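Side-chain contacts in L-ribulose 3-epimerase (Methylomonas sp. DH-1, PDB 7CJ7), which catalyses the epimerisation of ketoses at C3, working fastest on L-ribulose and also on D-ribulose, D-allulose and D-fructose, with manganese as its metal: residues Ile243-Phe248 / Asp272-Lys277; Leu14-Asp19 / Ala30-Ala35; Ile212-Ser215 / Gly221-Asn224; Arg6-Gly11 / Arg65-Leu70; Leu184-Met189 / Ala228-Ala233. All coordinates share one frame; numbering follows the deposited sequence.

Contact 1: Ile243-Phe248 / Asp272-Lys277. With MN (manganese (II) ion), chain D; SOL (L-sorbose), chain C.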
# COMPACT_ATOMS: atom_id res chain seq x y z
N ILE A 243 13.29 -15.14 11.10
CA ILE A 243 13.36 -14.09 10.05
C ILE A 243 13.06 -14.77 8.72
O ILE A 243 13.88 -15.62 8.31
CB ILE A 243 14.75 -13.42 10.04
CG1 ILE A 243 15.08 -12.82 11.41
CG2 ILE A 243 14.83 -12.40 8.92
CD1 ILE A 243 16.48 -12.23 11.52
N THR A 244 11.92 -14.47 8.10
CA THR A 244 11.47 -15.08 6.82
C THR A 244 11.63 -14.07 5.69
O THR A 244 11.12 -12.94 5.81
CB THR A 244 9.99 -15.49 6.84
OG1 THR A 244 9.71 -16.32 7.96
CG2 THR A 244 9.59 -16.22 5.58
N PHE A 245 12.31 -14.48 4.62
CA PHE A 245 12.30 -13.74 3.34
C PHE A 245 10.94 -13.98 2.68
O PHE A 245 10.52 -15.14 2.49
CB PHE A 245 13.45 -14.17 2.44
CG PHE A 245 13.32 -13.64 1.03
CD1 PHE A 245 13.18 -12.28 0.79
CD2 PHE A 245 13.31 -14.50 -0.05
CE1 PHE A 245 13.03 -11.80 -0.50
CE2 PHE A 245 13.18 -14.02 -1.34
CZ PHE A 245 13.05 -12.67 -1.57
N GLU A 246 10.28 -12.88 2.32
CA GLU A 246 8.95 -12.89 1.69
C GLU A 246 9.02 -12.08 0.39
O GLU A 246 9.55 -10.95 0.41
CB GLU A 246 7.91 -12.34 2.65
CG GLU A 246 6.50 -12.43 2.11
CD GLU A 246 5.45 -12.26 3.20
OE1 GLU A 246 4.63 -13.19 3.39
OE2 GLU A 246 5.47 -11.21 3.84
N SER A 247 8.49 -12.64 -0.69
CA SER A 247 8.56 -12.01 -2.02
C SER A 247 7.44 -12.57 -2.90
O SER A 247 7.18 -13.78 -2.86
CB SER A 247 9.92 -12.25 -2.65
OG SER A 247 10.03 -11.57 -3.88
N PHE A 248 6.83 -11.71 -3.70
CA PHE A 248 5.73 -12.11 -4.60
C PHE A 248 6.01 -11.58 -6.00
O PHE A 248 6.38 -10.39 -6.16
CB PHE A 248 4.39 -11.64 -4.06
CG PHE A 248 4.07 -12.14 -2.68
CD1 PHE A 248 3.53 -13.40 -2.49
CD2 PHE A 248 4.32 -11.36 -1.57
CE1 PHE A 248 3.25 -13.87 -1.21
CE2 PHE A 248 4.04 -11.82 -0.30
CZ PHE A 248 3.51 -13.07 -0.12
N ASP A 272 15.33 -19.73 -7.28
CA ASP A 272 16.62 -20.10 -6.64
C ASP A 272 17.54 -18.87 -6.56
O ASP A 272 18.16 -18.67 -5.52
CB ASP A 272 17.30 -21.25 -7.37
CG ASP A 272 16.49 -22.53 -7.29
OD1 ASP A 272 15.70 -22.66 -6.32
OD2 ASP A 272 16.66 -23.38 -8.19
N ASP A 273 17.61 -18.07 -7.61
CA ASP A 273 18.47 -16.86 -7.63
C ASP A 273 17.94 -15.87 -6.58
O ASP A 273 18.73 -15.35 -5.77
CB ASP A 273 18.50 -16.23 -9.02
CG ASP A 273 19.44 -15.05 -9.08
OD1 ASP A 273 20.65 -15.28 -9.00
OD2 ASP A 273 18.95 -13.91 -9.18
N LEU A 274 16.64 -15.63 -6.62
CA LEU A 274 15.98 -14.67 -5.70
C LEU A 274 16.24 -15.10 -4.25
O LEU A 274 16.70 -14.27 -3.47
CB LEU A 274 14.48 -14.63 -6.00
CG LEU A 274 13.68 -13.75 -5.04
CD1 LEU A 274 13.87 -12.28 -5.38
CD2 LEU A 274 12.21 -14.13 -5.06
N ALA A 275 15.96 -16.37 -3.92
CA ALA A 275 16.03 -16.89 -2.53
C ALA A 275 17.48 -16.95 -2.05
O ALA A 275 17.74 -16.62 -0.88
CB ALA A 275 15.39 -18.25 -2.46
N GLY A 276 18.42 -17.35 -2.91
CA GLY A 276 19.85 -17.41 -2.55
C GLY A 276 20.39 -16.03 -2.26
O GLY A 276 21.09 -15.86 -1.24
N LYS A 277 20.07 -15.06 -3.12
CA LYS A 277 20.56 -13.67 -2.98
C LYS A 277 19.93 -13.05 -1.73
O LYS A 277 20.63 -12.29 -1.06
CB LYS A 277 20.26 -12.85 -4.24
CG LYS A 277 21.23 -13.12 -5.38
CD LYS A 277 20.99 -12.25 -6.58
CE LYS A 277 22.02 -12.44 -7.67
NZ LYS A 277 21.39 -12.25 -9.00
MN MN D . 4.59 -10.63 5.68
C1 SOL C . 0.81 -10.14 3.59
O1 SOL C . 1.03 -8.91 2.95
C2 SOL C . 2.03 -10.63 4.30
O2 SOL C . 2.92 -9.85 4.61
C3 SOL C . 2.17 -12.12 4.56
O3 SOL C . 3.11 -12.37 5.58
C4 SOL C . 0.83 -12.75 4.92
O4 SOL C . 0.32 -12.14 6.11
C5 SOL C . 0.89 -14.26 5.13
O5 SOL C . -0.36 -14.72 5.64
C6 SOL C . 1.23 -15.04 3.88
O6 SOL C . 1.32 -16.44 4.16

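Contact 2: Leu14-Asp19 / Ala30-Ala35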
# COMPACT_ATOMS: atom_id res chain seq x y z
N LEU A 14 5.69 -19.07 -1.17
CA LEU A 14 5.31 -18.43 -2.46
C LEU A 14 6.55 -17.97 -3.23
O LEU A 14 6.39 -17.45 -4.37
CB LEU A 14 4.38 -17.24 -2.18
CG LEU A 14 2.90 -17.49 -2.44
CD1 LEU A 14 2.62 -17.51 -3.94
CD2 LEU A 14 2.44 -18.78 -1.78
N VAL A 15 7.73 -18.09 -2.64
CA VAL A 15 9.00 -17.87 -3.37
C VAL A 15 9.15 -18.99 -4.40
O VAL A 15 9.75 -18.73 -5.46
CB VAL A 15 10.20 -17.76 -2.42
CG1 VAL A 15 11.52 -17.89 -3.16
CG2 VAL A 15 10.15 -16.46 -1.64
N TRP A 16 8.56 -20.16 -4.14
CA TRP A 16 8.79 -21.39 -4.94
C TRP A 16 7.50 -21.94 -5.55
O TRP A 16 7.58 -22.42 -6.69
CB TRP A 16 9.49 -22.46 -4.10
CG TRP A 16 10.90 -22.11 -3.72
CD1 TRP A 16 12.02 -22.27 -4.48
CD2 TRP A 16 11.33 -21.60 -2.45
NE1 TRP A 16 13.13 -21.87 -3.77
CE2 TRP A 16 12.73 -21.47 -2.52
CE3 TRP A 16 10.68 -21.27 -1.26
CZ2 TRP A 16 13.48 -20.97 -1.45
CZ3 TRP A 16 11.42 -20.79 -0.21
CH2 TRP A 16 12.80 -20.65 -0.30
N SER A 17 6.39 -21.97 -4.81
CA SER A 17 5.15 -22.69 -5.20
C SER A 17 3.91 -21.87 -4.87
O SER A 17 3.83 -21.34 -3.77
CB SER A 17 5.07 -24.04 -4.52
OG SER A 17 6.14 -24.87 -4.94
N GLY A 18 2.95 -21.83 -5.80
CA GLY A 18 1.66 -21.14 -5.62
C GLY A 18 0.61 -22.03 -4.97
O GLY A 18 -0.43 -21.51 -4.54
N ASP A 19 0.87 -23.33 -4.90
CA ASP A 19 -0.05 -24.33 -4.29
C ASP A 19 0.78 -25.23 -3.38
O ASP A 19 2.01 -25.29 -3.55
CB ASP A 19 -0.79 -25.15 -5.35
CG ASP A 19 0.12 -26.10 -6.11
OD1 ASP A 19 1.21 -26.42 -5.59
OD2 ASP A 19 -0.27 -26.51 -7.22
N ALA A 30 12.51 -28.54 -1.21
CA ALA A 30 13.81 -28.77 -1.87
C ALA A 30 14.47 -27.41 -2.16
O ALA A 30 15.69 -27.28 -1.93
CB ALA A 30 13.63 -29.60 -3.12
N GLY A 31 13.68 -26.43 -2.60
CA GLY A 31 14.17 -25.07 -2.92
C GLY A 31 14.74 -24.37 -1.69
O GLY A 31 15.87 -23.86 -1.76
N ALA A 32 13.98 -24.33 -0.59
CA ALA A 32 14.41 -23.70 0.68
C ALA A 32 15.66 -24.41 1.21
O ALA A 32 16.60 -23.70 1.63
CB ALA A 32 13.27 -23.73 1.67
N ALA A 33 15.71 -25.74 1.17
CA ALA A 33 16.88 -26.54 1.61
C ALA A 33 18.10 -26.18 0.74
O ALA A 33 19.19 -25.95 1.30
CB ALA A 33 16.58 -28.01 1.55
N ARG A 34 17.90 -26.13 -0.58
CA ARG A 34 18.97 -25.86 -1.58
C ARG A 34 19.61 -24.49 -1.31
O ARG A 34 20.85 -24.38 -1.39
CB ARG A 34 18.38 -25.92 -2.99
CG ARG A 34 19.39 -25.70 -4.10
CD ARG A 34 18.99 -26.41 -5.37
NE ARG A 34 17.77 -25.86 -5.92
CZ ARG A 34 16.58 -26.46 -5.90
NH1 ARG A 34 15.54 -25.85 -6.41
NH2 ARG A 34 16.43 -27.64 -5.34
N ALA A 35 18.80 -23.48 -1.01
CA ALA A 35 19.25 -22.09 -0.76
C ALA A 35 19.94 -21.95 0.60
O ALA A 35 20.61 -20.94 0.81
CB ALA A 35 18.06 -21.17 -0.87
O HOH W 1 16.40 -22.18 -3.87

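Contact 3: Ile212-Ser215 / Gly221-Asn224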
# COMPACT_ATOMS: atom_id res chain seq x y z
N ILE A 212 11.15 -10.13 6.10
CA ILE A 212 12.05 -9.27 5.29
C ILE A 212 11.45 -9.24 3.89
O ILE A 212 11.47 -10.28 3.20
CB ILE A 212 13.49 -9.79 5.30
CG1 ILE A 212 14.04 -9.92 6.72
CG2 ILE A 212 14.38 -8.93 4.42
CD1 ILE A 212 13.98 -8.64 7.53
N GLY A 213 10.88 -8.10 3.52
CA GLY A 213 10.34 -7.82 2.18
C GLY A 213 10.83 -6.48 1.67
O GLY A 213 10.84 -5.50 2.45
N GLU A 214 11.23 -6.41 0.40
CA GLU A 214 11.60 -5.13 -0.24
C GLU A 214 10.33 -4.30 -0.42
O GLU A 214 9.21 -4.84 -0.29
CB GLU A 214 12.35 -5.41 -1.55
CG GLU A 214 13.00 -4.19 -2.18
CD GLU A 214 13.82 -3.29 -1.26
OE1 GLU A 214 15.07 -3.42 -1.25
OE2 GLU A 214 13.21 -2.43 -0.58
N SER A 215 10.48 -3.01 -0.69
CA SER A 215 9.36 -2.04 -0.81
C SER A 215 8.36 -2.51 -1.86
O SER A 215 7.15 -2.27 -1.67
CB SER A 215 9.89 -0.66 -1.11
OG SER A 215 10.77 -0.67 -2.24
N GLY A 221 17.22 -5.11 -1.84
CA GLY A 221 18.26 -4.12 -2.16
C GLY A 221 17.96 -3.35 -3.44
O GLY A 221 18.78 -2.50 -3.80
N THR A 222 16.84 -3.65 -4.12
CA THR A 222 16.45 -3.02 -5.42
C THR A 222 15.25 -2.10 -5.22
O THR A 222 14.62 -1.71 -6.23
CB THR A 222 16.13 -4.07 -6.49
OG1 THR A 222 14.91 -4.73 -6.12
CG2 THR A 222 17.25 -5.07 -6.67
N GLY A 223 14.91 -1.80 -3.97
CA GLY A 223 13.77 -0.94 -3.64
C GLY A 223 14.16 0.16 -2.69
O GLY A 223 15.33 0.61 -2.74
N ASN A 224 13.24 0.55 -1.81
CA ASN A 224 13.38 1.76 -0.98
C ASN A 224 13.50 1.43 0.51
O ASN A 224 13.65 2.39 1.31
CB ASN A 224 12.19 2.69 -1.24
CG ASN A 224 12.09 3.09 -2.69
OD1 ASN A 224 13.11 3.41 -3.31
ND2 ASN A 224 10.89 3.08 -3.23

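Contact 4: Arg6-Gly11 / Arg65-Leu70. With SOL (L-sorbose), chain C.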
# COMPACT_ATOMS: atom_id res chain seq x y z
N ARG A 6 14.32 -19.27 18.53
CA ARG A 6 15.75 -19.19 18.18
C ARG A 6 15.88 -18.30 16.96
O ARG A 6 14.91 -18.18 16.18
CB ARG A 6 16.30 -20.60 17.93
CG ARG A 6 15.65 -21.30 16.75
CD ARG A 6 16.28 -22.65 16.45
NE ARG A 6 15.56 -23.75 17.08
CZ ARG A 6 15.80 -25.04 16.85
NH1 ARG A 6 16.76 -25.41 16.01
NH2 ARG A 6 15.09 -25.96 17.47
N LEU A 7 17.04 -17.68 16.80
CA LEU A 7 17.40 -16.98 15.55
C LEU A 7 17.52 -18.03 14.45
O LEU A 7 18.39 -18.89 14.53
CB LEU A 7 18.72 -16.22 15.74
CG LEU A 7 19.16 -15.41 14.54
CD1 LEU A 7 18.07 -14.46 14.10
CD2 LEU A 7 20.44 -14.65 14.84
N GLU A 8 16.65 -17.97 13.45
CA GLU A 8 16.67 -18.93 12.31
C GLU A 8 16.10 -18.20 11.10
O GLU A 8 15.30 -17.28 11.30
CB GLU A 8 15.90 -20.21 12.64
CG GLU A 8 14.54 -19.98 13.28
CD GLU A 8 13.79 -21.28 13.55
OE1 GLU A 8 12.73 -21.23 14.20
OE2 GLU A 8 14.25 -22.33 13.10
N TYR A 9 16.54 -18.61 9.91
CA TYR A 9 16.21 -17.94 8.64
C TYR A 9 15.33 -18.86 7.80
O TYR A 9 15.61 -20.06 7.65
CB TYR A 9 17.49 -17.55 7.91
CG TYR A 9 18.42 -16.73 8.76
CD1 TYR A 9 18.36 -15.35 8.77
CD2 TYR A 9 19.31 -17.35 9.62
CE1 TYR A 9 19.21 -14.60 9.57
CE2 TYR A 9 20.16 -16.62 10.42
CZ TYR A 9 20.12 -15.24 10.39
OH TYR A 9 20.97 -14.53 11.19
N GLY A 10 14.28 -18.27 7.23
CA GLY A 10 13.25 -19.03 6.50
C GLY A 10 12.86 -18.34 5.22
O GLY A 10 13.15 -17.13 5.05
N GLY A 11 12.27 -19.13 4.32
CA GLY A 11 11.69 -18.64 3.06
C GLY A 11 10.20 -18.90 3.04
O GLY A 11 9.78 -19.99 3.47
N ARG A 65 12.93 -27.34 8.89
CA ARG A 65 11.85 -27.08 9.86
C ARG A 65 10.73 -26.31 9.13
O ARG A 65 10.93 -25.88 7.96
CB ARG A 65 12.40 -26.33 11.07
CG ARG A 65 13.44 -27.13 11.85
CD ARG A 65 13.79 -26.55 13.20
NE ARG A 65 14.45 -25.25 13.17
CZ ARG A 65 15.75 -25.04 12.89
NH1 ARG A 65 16.52 -26.06 12.56
NH2 ARG A 65 16.27 -23.82 12.91
N ALA A 66 9.58 -26.16 9.77
CA ALA A 66 8.45 -25.39 9.20
C ALA A 66 7.81 -24.53 10.28
O ALA A 66 7.71 -24.97 11.44
CB ALA A 66 7.45 -26.33 8.57
N HIS A 67 7.43 -23.32 9.90
CA HIS A 67 6.46 -22.47 10.63
C HIS A 67 5.30 -22.21 9.67
O HIS A 67 5.40 -22.58 8.51
CB HIS A 67 7.13 -21.19 11.15
CG HIS A 67 8.22 -21.43 12.14
ND1 HIS A 67 8.02 -22.15 13.31
CD2 HIS A 67 9.51 -21.03 12.14
CE1 HIS A 67 9.15 -22.18 13.99
NE2 HIS A 67 10.08 -21.50 13.29
N ALA A 68 4.22 -21.61 10.14
CA ALA A 68 3.04 -21.39 9.29
C ALA A 68 2.54 -19.96 9.45
O ALA A 68 2.59 -19.44 10.55
CB ALA A 68 1.97 -22.40 9.63
N SER A 69 2.07 -19.38 8.36
CA SER A 69 1.40 -18.07 8.35
C SER A 69 0.06 -18.24 7.63
O SER A 69 -0.07 -19.18 6.82
CB SER A 69 2.27 -17.01 7.71
OG SER A 69 2.47 -17.29 6.34
N LEU A 70 -0.90 -17.38 7.93
CA LEU A 70 -2.13 -17.32 7.12
C LEU A 70 -2.76 -15.94 7.25
O LEU A 70 -2.31 -15.16 8.08
CB LEU A 70 -3.09 -18.43 7.57
CG LEU A 70 -3.56 -18.32 9.02
CD1 LEU A 70 -4.74 -17.37 9.14
CD2 LEU A 70 -3.91 -19.69 9.57
C1 SOL C . 0.81 -10.14 3.59
O1 SOL C . 1.03 -8.91 2.95
C2 SOL C . 2.03 -10.63 4.30
O2 SOL C . 2.92 -9.85 4.61
C3 SOL C . 2.17 -12.12 4.56
O3 SOL C . 3.11 -12.37 5.58
C4 SOL C . 0.83 -12.75 4.92
O4 SOL C . 0.32 -12.14 6.11
C5 SOL C . 0.89 -14.26 5.13
O5 SOL C . -0.36 -14.72 5.64
C6 SOL C . 1.23 -15.04 3.88
O6 SOL C . 1.32 -16.44 4.16

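Contact 5: Leu184-Met189 / Ala228-Ala233. With MN (manganese (II) ion), chain D; SOL (L-sorbose), chain C.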
# COMPACT_ATOMS: atom_id res chain seq x y z
N LEU A 184 6.57 -8.15 12.77
CA LEU A 184 6.84 -6.97 11.92
C LEU A 184 7.33 -7.44 10.56
O LEU A 184 8.01 -8.49 10.49
CB LEU A 184 7.87 -6.05 12.59
CG LEU A 184 7.36 -5.28 13.81
CD1 LEU A 184 8.49 -4.47 14.40
CD2 LEU A 184 6.20 -4.37 13.45
N ASP A 185 6.97 -6.69 9.52
CA ASP A 185 7.28 -7.01 8.11
C ASP A 185 7.79 -5.73 7.45
O ASP A 185 7.04 -4.73 7.43
CB ASP A 185 6.03 -7.57 7.43
CG ASP A 185 6.22 -7.93 5.97
OD1 ASP A 185 6.95 -7.21 5.29
OD2 ASP A 185 5.61 -8.91 5.54
N THR A 186 9.03 -5.72 6.96
CA THR A 186 9.69 -4.48 6.48
C THR A 186 8.89 -3.87 5.32
O THR A 186 8.92 -2.64 5.18
CB THR A 186 11.15 -4.73 6.10
OG1 THR A 186 11.22 -5.76 5.10
CG2 THR A 186 11.99 -5.12 7.30
N TYR A 187 8.22 -4.67 4.51
CA TYR A 187 7.39 -4.16 3.38
C TYR A 187 6.27 -3.27 3.94
O TYR A 187 6.05 -2.16 3.43
CB TYR A 187 6.81 -5.31 2.55
CG TYR A 187 5.67 -4.90 1.66
CD1 TYR A 187 5.88 -4.20 0.49
CD2 TYR A 187 4.36 -5.22 1.99
CE1 TYR A 187 4.83 -3.82 -0.33
CE2 TYR A 187 3.30 -4.85 1.18
CZ TYR A 187 3.54 -4.17 0.00
OH TYR A 187 2.50 -3.79 -0.80
N HIS A 188 5.57 -3.75 4.96
CA HIS A 188 4.45 -3.02 5.59
C HIS A 188 4.98 -1.81 6.37
O HIS A 188 4.34 -0.74 6.32
CB HIS A 188 3.61 -3.97 6.44
CG HIS A 188 2.97 -5.04 5.63
ND1 HIS A 188 2.00 -4.76 4.68
CD2 HIS A 188 3.15 -6.38 5.61
CE1 HIS A 188 1.61 -5.90 4.13
NE2 HIS A 188 2.30 -6.90 4.68
N MET A 189 6.11 -1.96 7.05
CA MET A 189 6.72 -0.89 7.87
C MET A 189 7.11 0.28 6.96
O MET A 189 6.97 1.44 7.38
CB MET A 189 7.97 -1.40 8.59
CG MET A 189 7.70 -2.50 9.58
SD MET A 189 9.23 -3.11 10.31
CE MET A 189 9.76 -1.66 11.22
N ALA A 228 19.29 -0.92 6.61
CA ALA A 228 20.39 -0.55 7.54
C ALA A 228 19.78 -0.18 8.90
O ALA A 228 20.27 -0.67 9.94
CB ALA A 228 21.23 0.56 6.97
N SER A 229 18.73 0.65 8.88
CA SER A 229 18.01 1.13 10.08
C SER A 229 17.31 -0.04 10.76
O SER A 229 17.39 -0.18 11.99
CB SER A 229 17.05 2.23 9.72
OG SER A 229 16.40 2.70 10.88
N PHE A 230 16.64 -0.89 9.97
CA PHE A 230 15.86 -2.01 10.51
C PHE A 230 16.78 -3.01 11.22
O PHE A 230 16.48 -3.40 12.36
CB PHE A 230 15.06 -2.70 9.41
CG PHE A 230 14.21 -3.81 9.96
CD1 PHE A 230 13.16 -3.53 10.81
CD2 PHE A 230 14.50 -5.14 9.67
CE1 PHE A 230 12.37 -4.55 11.32
CE2 PHE A 230 13.71 -6.16 10.18
CZ PHE A 230 12.65 -5.86 11.02
N PHE A 231 17.86 -3.46 10.57
CA PHE A 231 18.75 -4.48 11.16
C PHE A 231 19.50 -3.90 12.37
O PHE A 231 19.76 -4.64 13.34
CB PHE A 231 19.66 -5.10 10.10
CG PHE A 231 18.94 -6.04 9.18
CD1 PHE A 231 18.32 -7.18 9.67
CD2 PHE A 231 18.88 -5.79 7.81
CE1 PHE A 231 17.66 -8.05 8.82
CE2 PHE A 231 18.23 -6.68 6.96
CZ PHE A 231 17.62 -7.80 7.47
N ALA A 232 19.81 -2.61 12.35
CA ALA A 232 20.42 -1.92 13.51
C ALA A 232 19.48 -2.03 14.72
O ALA A 232 19.95 -2.34 15.83
CB ALA A 232 20.75 -0.50 13.16
N ALA A 233 18.18 -1.79 14.51
CA ALA A 233 17.18 -1.83 15.60
C ALA A 233 17.06 -3.26 16.14
O ALA A 233 16.98 -3.43 17.36
CB ALA A 233 15.85 -1.32 15.10
MN MN D . 4.59 -10.63 5.68
C1 SOL C . 0.81 -10.14 3.59
O1 SOL C . 1.03 -8.91 2.95
C2 SOL C . 2.03 -10.63 4.30
O2 SOL C . 2.92 -9.85 4.61
C3 SOL C . 2.17 -12.12 4.56
O3 SOL C . 3.11 -12.37 5.58
C4 SOL C . 0.83 -12.75 4.92
O4 SOL C . 0.32 -12.14 6.11
C5 SOL C . 0.89 -14.26 5.13
O5 SOL C . -0.36 -14.72 5.64
C6 SOL C . 1.23 -15.04 3.88
O6 SOL C . 1.32 -16.44 4.16

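Contact 1: Ile243-Phe248 / Asp272-Lys277
Apolar packing joins F245 to L274. The phenyl ring presents its rim, CE2 and CZ, to the leucine, whose CG lies near the ring plane 3.7 Å from F245 CZ; the two side chains cross at about a right angle. A275 comes in beside them with its CA 4.2 Å from F245 CE2. Two residues past F245, S247 meets L274 CD2, 3.6 Å from its OG, so the leucine fills the angle between a ring edge and a serine. Cutting L274 back to an alanine is likely to open a gap beside the edge of F245, leaving the ring and the S247 side chain without the contact the leucine branches give them.

The polar bonds of these residues run elsewhere. S247 OG is hydrogen-bonded to R217 O, and on the outer side of the helix D273 and K277, one turn apart, form a salt bridge, NZ to OD2 at 3.0 Å. D273 OD2 also bonds to Y219 OH.

Metal coordination belongs to E246, between the two packing residues. With CG anti to the backbone N (chi1 -175°) and the chain extended, it reaches into the pocket, where OE2 binds manganese at 2.1 Å and OE1 lies 2.8 Å from O3 of L-sorbose. E152, D185 and H211 complete the protein ligands; E246 is probably a proton donor/acceptor, as in related epimerases.

F245 faces outward to helix 271-285 while E246 faces inward to the metal, the division expected of the eighth strand in a xylose isomerase-like TIM barrel, whose catalytic residues sit at the C-terminal strand ends.

Contact 2: Leu14-Asp19 / Ala30-Ala35
Two torsions of W16 lay its indole along the backbone of G31 and A32: chi1 of -67° sets CG opposite the carbonyl carbon, and chi2 of -82° turns the ring plane roughly perpendicular to the plane of CA, CB and CG, so that a broad face meets the helix. G31 CA sits over the five-membered ring, 3.9 Å from its centroid and 29° off the normal, a CH-pi contact. Further along the same face A32 N lies 3.5 Å from W16 CZ2, and the methyl of A32 packs on the six-membered ring, CB to CH2 3.7 Å. The opposite face is taken by V15 CG1, over the ring centre, which leaves the indole sandwiched between its own neighbour and the helix.

This is the loop after the first barrel strand folding back on helix 22-35, the first helix of the TIM barrel. The backbone of G31 can approach so closely because it has no side chain: a CB would point at the ring and fall on NE1.

At the ring edge the pyrrole nitrogen turns to a water in the indole plane. NE1 donates to it at a long 3.3 Å, and the water in turn donates to G31 O at 2.7 Å, tying the edge of the ring to the same residue that its face covers. S271, D272 and A275 of helix 271-285 also touch the indole, W16 O accepts from K27 NZ, and R34 reaches over to a salt bridge with D272.

Contact 3: Ile212-Ser215 / Gly221-Asn224
The flat carboxylate of E214 carries one face over G223: the glycine CA stands almost squarely above the carboxyl carbon, 3.3 Å from CD, with its N above the same face. Around the rim both oxygens are engaged on their anti lone pairs. OE1 takes the N-H of G221 at 2.8 Å, somewhat bent, and OE2 takes the N-H of S215, the next residue, at 2.8 Å and 161°. OE2 also accepts from V225 N.

All this happens within the loop that follows the seventh strand of the TIM barrel, 207-212, and leads to helix 227-236. The carboxylate of E214 thus accepts N-H groups from both arms of the loop that contains R217, a residue that binds the sugar. A bend at chi2 curls the chain so that OE2 can come back to S215 while OE1 reaches across to G221.

G223 fits against the carboxylate because it has no side chain; a CB would run into both S215 OG and E214 CG. N224 beyond it points its amide to the second subunit, where ND2 donates to N190 O, so the turn takes part in the dimer interface.

S215 makes the last tie. Its OG stands in the crowded position between the backbone N and the carbonyl carbon (chi1 52°), and accepts from N224 N at 2.8 Å with an angle of 154°.

Contact 4: Arg6-Gly11 / Arg65-Leu70
E8 reaches across to R65 and H67 inside the TIM barrel, from the start of the first strand (8-12) to the start of the third (65-72), past strand 39-43 between them. Its CB already packs on R65, 3.6 Å from NH2. CG sits between the backbone N and the carbonyl carbon (chi1 46°), and from there the chain runs out straight, placing CD between the arginine and the histidine.

Each carboxylate oxygen then has its own partner. OE1 receives the N-H of H67 NE2 at 2.8 Å, almost straight at 174°. OE1 lies in the plane of the imidazole, yet the histidine meets it from above the carboxylate, the two planes standing 81° apart. OE2 is gripped side-on by R65, whose NE comes at 2.9 Å nearly along the C-O direction while NH2 donates to the same oxygen, at a separation short enough that its exact value is doubtful. Carboxylate and guanidinium are nearly coplanar in this salt bridge.

Over one face of the R65 guanidinium lies that of R6, centres 4.0 Å apart and planes moderately tilted, its NH1 above the middle of R65. A glutamine in place of E8 would probably take away the negative charge that E8 sets against R65, next to the stacked R6.

H67 also meets the ring of Y39 edge to face. Two residues on, S69 reaches the sugar: its OG, also bonded to E41, accepts from O6 of L-sorbose at 2.6 Å.

Contact 5: Leu184-Met189 / Ala228-Ala233
The ring of F230 meets T186 on its face and M189 at an oblique angle. The threonine methyl, CG2, stands over the ring 3.5 Å from the centroid and 15° off the normal, a clear CH-pi contact. M189 brings its sulfur in a Met-aromatic contact, SD 3.6 Å from F230 CE1, and a bend at chi3 also brings CE near CD1 and CE1.

One shell out, T186 is fixed in rotation. With CG2 given to the ring, OG1 is left for the carbonyl of G213, which it meets in a hydrogen bond. The helix begins here too: D185 is its N-cap, OD1 accepting from Y187 N at 2.9 Å.

The other oxygen of D185, OD2, binds manganese at 2.0 Å, beside E152, H211 and E246. A turn later H188 NE2 donates hydrogen bonds to L-sorbose O1 and O2, at 2.9 and 3.0 Å, with O1 at the ring edge. The edge of Y187, CD2, points onto the face of H188, and the tyrosine hydroxyl bonds Y157 of the second subunit. F230 packs on the helix start, next to the strand end and helix turn that hold D185 and H188.

F230 extends from helix 227-236 to cover V210 and I212 of strand 207-212 as well as V200 of helix 198-203, packing its helix onto the outer side of strand 207-212 and against helices 186-192 and 198-203.

In the fold
Contacts 1, 4 and 5 reach the pocket; contacts 2 and 3 lie outside it, their W16 and E214 side chains each about 12 Å from the sugar. Contacts 1 and 5 both give ligands to manganese, and their carboxylates come close there, E246 OE2 to D185 OD2 at 2.9 Å; contact 4 supplies S69, which also holds the sugar, and its centre is 17 Å from that of contact 5. Contact 3 hangs from contact 5, through G213 O to T186 OG1 at 2.7 Å, and joins contact 1 through the backbone of I212 with T244 and E246. Contacts 1 and 2 have centres 9 Å apart and are linked by the D272-R34 salt bridge, OD1 to NH1 3.2 Å.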